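Local coordinates for CRISPR system CMR subunit Cmr7 1 (Sulfolobus solfataricus, PDB 2X5Q), which is a possibly homodimeric subunit of the CMR ribonucleoprotein complex, part of the CRISPR adaptive immune system that protects against mobile genetic elements, at residues A[55-60]-A[83-88]; A[108-113]-A[183-188]. All coordinates share one frame; numbering follows the deposited sequence.

Contact 1 of 2, residues A[55-60]-A[83-88]; sequences NILVLT and GILISG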
# COMPACT_ATOMS: atom_id res chain seq x y z
N ASN A 55 -1.65 14.70 14.54
CA ASN A 55 -2.34 14.03 13.43
C ASN A 55 -1.50 13.94 12.18
O ASN A 55 -1.84 14.51 11.13
CB ASN A 55 -3.69 14.68 13.11
CG ASN A 55 -4.63 14.67 14.27
OD1 ASN A 55 -4.71 13.68 15.00
ND2 ASN A 55 -5.37 15.78 14.46
N ILE A 56 -0.40 13.20 12.30
CA ILE A 56 0.53 12.99 11.21
C ILE A 56 0.19 11.65 10.53
O ILE A 56 0.05 10.64 11.19
CB ILE A 56 1.99 12.95 11.71
CG1 ILE A 56 2.42 14.31 12.26
CG2 ILE A 56 2.95 12.54 10.57
CD1 ILE A 56 2.43 14.41 13.74
N LEU A 57 0.06 11.67 9.21
CA LEU A 57 -0.22 10.44 8.47
C LEU A 57 1.07 9.72 8.07
O LEU A 57 1.97 10.32 7.48
CB LEU A 57 -1.08 10.73 7.24
CG LEU A 57 -1.55 9.51 6.45
CD1 LEU A 57 -2.54 8.69 7.27
CD2 LEU A 57 -2.16 9.98 5.13
N VAL A 58 1.13 8.43 8.39
CA VAL A 58 2.26 7.58 8.03
C VAL A 58 1.78 6.69 6.89
O VAL A 58 0.93 5.84 7.08
CB VAL A 58 2.73 6.70 9.21
CG1 VAL A 58 3.99 5.86 8.82
CG2 VAL A 58 2.99 7.58 10.43
N LEU A 59 2.31 6.92 5.70
CA LEU A 59 1.90 6.14 4.54
C LEU A 59 2.87 4.99 4.35
O LEU A 59 3.94 5.17 3.78
CB LEU A 59 1.89 7.05 3.32
CG LEU A 59 0.87 6.73 2.24
CD1 LEU A 59 -0.53 6.88 2.82
CD2 LEU A 59 1.10 7.66 1.03
N THR A 60 2.50 3.80 4.83
CA THR A 60 3.37 2.62 4.72
C THR A 60 3.21 1.97 3.33
O THR A 60 2.21 2.17 2.66
CB THR A 60 3.13 1.59 5.87
OG1 THR A 60 1.80 1.07 5.80
CG2 THR A 60 3.31 2.25 7.25
N GLY A 83 3.59 12.64 6.46
CA GLY A 83 3.18 13.97 6.06
C GLY A 83 2.01 14.47 6.88
O GLY A 83 1.51 13.79 7.81
N ILE A 84 1.59 15.68 6.56
CA ILE A 84 0.46 16.27 7.25
C ILE A 84 -0.69 16.28 6.27
O ILE A 84 -0.48 16.20 5.04
CB ILE A 84 0.75 17.68 7.80
CG1 ILE A 84 1.25 18.63 6.71
CG2 ILE A 84 1.75 17.59 8.97
CD1 ILE A 84 1.35 20.06 7.18
N LEU A 85 -1.89 16.34 6.82
CA LEU A 85 -3.09 16.46 6.03
C LEU A 85 -3.65 17.84 6.28
O LEU A 85 -3.92 18.23 7.43
CB LEU A 85 -4.10 15.40 6.43
CG LEU A 85 -3.80 13.97 6.01
CD1 LEU A 85 -4.70 13.01 6.79
CD2 LEU A 85 -3.96 13.78 4.48
N ILE A 86 -3.82 18.59 5.20
CA ILE A 86 -4.28 19.97 5.27
C ILE A 86 -5.36 20.19 4.23
O ILE A 86 -5.39 19.48 3.23
CB ILE A 86 -3.13 20.96 5.06
CG1 ILE A 86 -2.50 20.81 3.66
CG2 ILE A 86 -2.05 20.76 6.17
CD1 ILE A 86 -1.35 21.76 3.40
N SER A 87 -6.24 21.15 4.48
CA SER A 87 -7.24 21.53 3.48
C SER A 87 -6.57 22.20 2.29
O SER A 87 -5.89 23.23 2.42
CB SER A 87 -8.31 22.45 4.07
OG SER A 87 -9.11 22.96 3.03
N GLY A 88 -6.80 21.62 1.12
CA GLY A 88 -6.08 22.05 -0.07
C GLY A 88 -6.18 21.04 -1.19
O GLY A 88 -7.02 20.14 -1.16
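The backbones of L57 and G83 bond to each other twice, N-H to carbonyl in both directions, making the hydrogen-bonded pair of a short antiparallel pairing. L57 N gives its hydrogen to G83 O at 2.9 Å, and G83 N returns one to L57 O at 3.0 Å; both N-H...O bonds are somewhat bent, the first at 143°. The methyl CG2 of I56 packs 3.4 Å from G83 O, beside the N-H of L57. Strands 52-60 and 80-86 are neighbours in a mixed beta-sheet, and their short segments meet at 123°, well away from strictly antiparallel, so the chains soon diverge. Beyond the pair, L85 N turns to the hydroxyl of S46, which also bonds N55 O, while I84 pairs through its backbone with L14 of strand 11-15. On the other edge of strand 52-60, N55 and I56 both face I109 in a G1 beta bulge, and the N55 amide is satisfied at both ends, OD1 by K112 N and ND2 by V45 O. With CG of L57 anti to the backbone N (chi1 -174°), its CD2 reaches CD2 of L85 at 4.3 Å, and F120 of strand 117-123 packs against both leucines.

Contact 2 of 2, residues A[108-113]-A[183-188]; sequences IIRKKD and EEIFNY
The guanidinium of R110 lies over the side chain of I185 and turns one edge to the carboxylate of E184. CD1 of I185 sits 3.8 Å above the guanidinium plane, over its centre, and CG1 of the same residue is 3.7 Å from NH2, so the flat cation rests on an aliphatic branch of the isoleucine. E184 OE1 comes in at the edge, near that plane, where NH2 donates to it at 3.3 Å: a salt bridge with a weak, long hydrogen bond that is nevertheless almost straight, at 174°. Carboxylate and guanidinium planes are turned 55° apart, and the side chains are roughly perpendicular. Beside them, CD1 of I109 meets CG2 of I185 at 4.2 Å as the two isoleucine side chains run alongside in opposing directions.

Further out, R110 follows strand 108-109 with positive phi and psi, and its backbone bonds N55 at the bulge of strand 52-60. The side chain bends at CB-CG (chi2 -73°) before running out to the helix, and also packs on I56. E184 and I185 belong to the last turn of helix 172-185; F186 then leaves the helix as the centre of an inverse gamma turn, closed by N187 N on I185 O at 2.9 Å. The same carbonyl accepts a bond from K82 NZ. CG2 of I185 covers a face of the F186 ring, which itself packs on L53 and I56, bringing the helix end against the sheet.

R110 NH1 has a second, weak and long ion pair with D181, one turn earlier on the helix. The arginine is thus drawn, loosely, toward two carboxylates where R110 is partly exposed and E184 exposed to solvent, which would probably weaken the attraction, while I185 covers one face of the guanidinium and also packs on I109.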
# COMPACT_ATOMS: atom_id res chain seq x y z
N ILE A 108 -2.53 7.26 11.59
CA ILE A 108 -2.30 8.62 12.06
C ILE A 108 -1.58 8.54 13.40
O ILE A 108 -2.02 7.83 14.29
CB ILE A 108 -3.66 9.39 12.19
CG1 ILE A 108 -4.35 9.55 10.83
CG2 ILE A 108 -3.46 10.74 12.86
CD1 ILE A 108 -5.83 10.09 10.93
N ILE A 109 -0.46 9.25 13.54
CA ILE A 109 0.23 9.32 14.83
C ILE A 109 0.12 10.71 15.48
O ILE A 109 -0.25 11.68 14.82
CB ILE A 109 1.72 8.89 14.73
CG1 ILE A 109 2.45 9.71 13.68
CG2 ILE A 109 1.80 7.41 14.38
CD1 ILE A 109 3.95 9.64 13.81
N ARG A 110 0.44 10.77 16.78
CA ARG A 110 0.26 11.97 17.59
C ARG A 110 -1.20 12.41 17.46
O ARG A 110 -1.48 13.56 17.14
CB ARG A 110 1.19 13.10 17.14
CG ARG A 110 2.66 12.73 17.02
CD ARG A 110 3.29 12.57 18.36
NE ARG A 110 4.73 12.28 18.27
CZ ARG A 110 5.72 13.12 18.59
NH1 ARG A 110 5.49 14.37 19.00
NH2 ARG A 110 6.98 12.70 18.47
N LYS A 111 -2.12 11.47 17.68
CA LYS A 111 -3.55 11.72 17.40
C LYS A 111 -4.14 12.77 18.33
O LYS A 111 -3.91 12.74 19.53
CB LYS A 111 -4.38 10.43 17.49
CG LYS A 111 -4.45 9.63 16.22
CD LYS A 111 -5.49 8.49 16.33
CE LYS A 111 -6.92 8.94 15.91
NZ LYS A 111 -7.87 7.79 15.58
N LYS A 112 -4.91 13.70 17.76
CA LYS A 112 -5.62 14.72 18.54
C LYS A 112 -6.97 15.00 17.90
O LYS A 112 -7.03 15.47 16.77
CB LYS A 112 -4.84 16.03 18.60
CG LYS A 112 -5.54 17.14 19.42
CD LYS A 112 -5.14 18.54 18.96
CE LYS A 112 -5.91 19.63 19.70
NZ LYS A 112 -7.40 19.53 19.47
N ASP A 113 -8.05 14.71 18.62
CA ASP A 113 -9.40 15.02 18.16
C ASP A 113 -9.58 14.67 16.67
O ASP A 113 -9.83 15.53 15.84
CB ASP A 113 -9.72 16.50 18.43
CG ASP A 113 -9.57 16.88 19.90
OD1 ASP A 113 -9.38 15.97 20.75
OD2 ASP A 113 -9.64 18.09 20.22
N GLU A 183 11.73 17.51 13.71
CA GLU A 183 12.97 16.77 13.58
C GLU A 183 12.84 15.31 14.03
O GLU A 183 13.39 14.42 13.39
CB GLU A 183 14.11 17.49 14.33
CG GLU A 183 15.48 16.86 14.15
CD GLU A 183 15.84 16.55 12.69
OE1 GLU A 183 15.32 17.21 11.76
OE2 GLU A 183 16.65 15.63 12.49
N GLU A 184 12.08 15.07 15.10
CA GLU A 184 11.81 13.72 15.61
C GLU A 184 11.02 12.86 14.65
O GLU A 184 11.35 11.70 14.41
CB GLU A 184 11.00 13.77 16.92
CG GLU A 184 11.79 14.09 18.16
CD GLU A 184 10.90 14.48 19.36
OE1 GLU A 184 9.64 14.54 19.24
OE2 GLU A 184 11.48 14.76 20.43
N ILE A 185 9.94 13.42 14.13
CA ILE A 185 8.92 12.64 13.44
C ILE A 185 9.24 12.30 12.00
O ILE A 185 9.03 11.17 11.58
CB ILE A 185 7.55 13.38 13.46
CG1 ILE A 185 7.03 13.49 14.89
CG2 ILE A 185 6.52 12.67 12.59
CD1 ILE A 185 6.01 14.59 15.03
N PHE A 186 9.69 13.27 11.22
CA PHE A 186 9.60 13.16 9.76
C PHE A 186 10.80 12.49 9.10
O PHE A 186 11.45 13.05 8.21
CB PHE A 186 9.28 14.52 9.15
CG PHE A 186 7.89 14.97 9.44
CD1 PHE A 186 6.81 14.34 8.86
CD2 PHE A 186 7.66 15.98 10.36
CE1 PHE A 186 5.52 14.74 9.15
CE2 PHE A 186 6.37 16.38 10.64
CZ PHE A 186 5.31 15.76 10.04
N ASN A 187 11.07 11.27 9.55
CA ASN A 187 11.89 10.34 8.80
C ASN A 187 11.04 9.74 7.68
O ASN A 187 9.80 9.67 7.80
CB ASN A 187 12.40 9.22 9.69
CG ASN A 187 13.05 9.73 10.94
OD1 ASN A 187 13.78 10.71 10.92
ND2 ASN A 187 12.81 9.03 12.05
N TYR A 188 11.68 9.31 6.61
CA TYR A 188 10.99 8.77 5.45
C TYR A 188 11.93 7.94 4.59
O TYR A 188 13.15 7.91 4.81
CB TYR A 188 10.36 9.90 4.62
CG TYR A 188 11.35 10.91 4.05
CD1 TYR A 188 11.79 10.83 2.74
CD2 TYR A 188 11.85 11.95 4.83
CE1 TYR A 188 12.71 11.75 2.21
CE2 TYR A 188 12.75 12.88 4.31
CZ TYR A 188 13.18 12.77 3.00
OH TYR A 188 14.08 13.67 2.49

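After the N-terminal strands, the chain enters strand 52-60, and contact 1 closes a loop of 22 residues when strand 80-86 pairs with it. Contact 2 opens only afterwards, at strand 108-109, and closes across 69 residues that include the helices, so the two loops follow in series, neither nested nor crossed. Their centres lie about 9 Å apart, and strand 52-60 joins them: it pairs with 80-86 on one edge and with 108-109 on the other. I56 O probably accepts from I109 N, and the side chain of N55 packs on K111. Contact 1 thus lies within the mixed sheet, whereas contact 2 ties the end of helix 172-185 to that sheet's 108-109 edge.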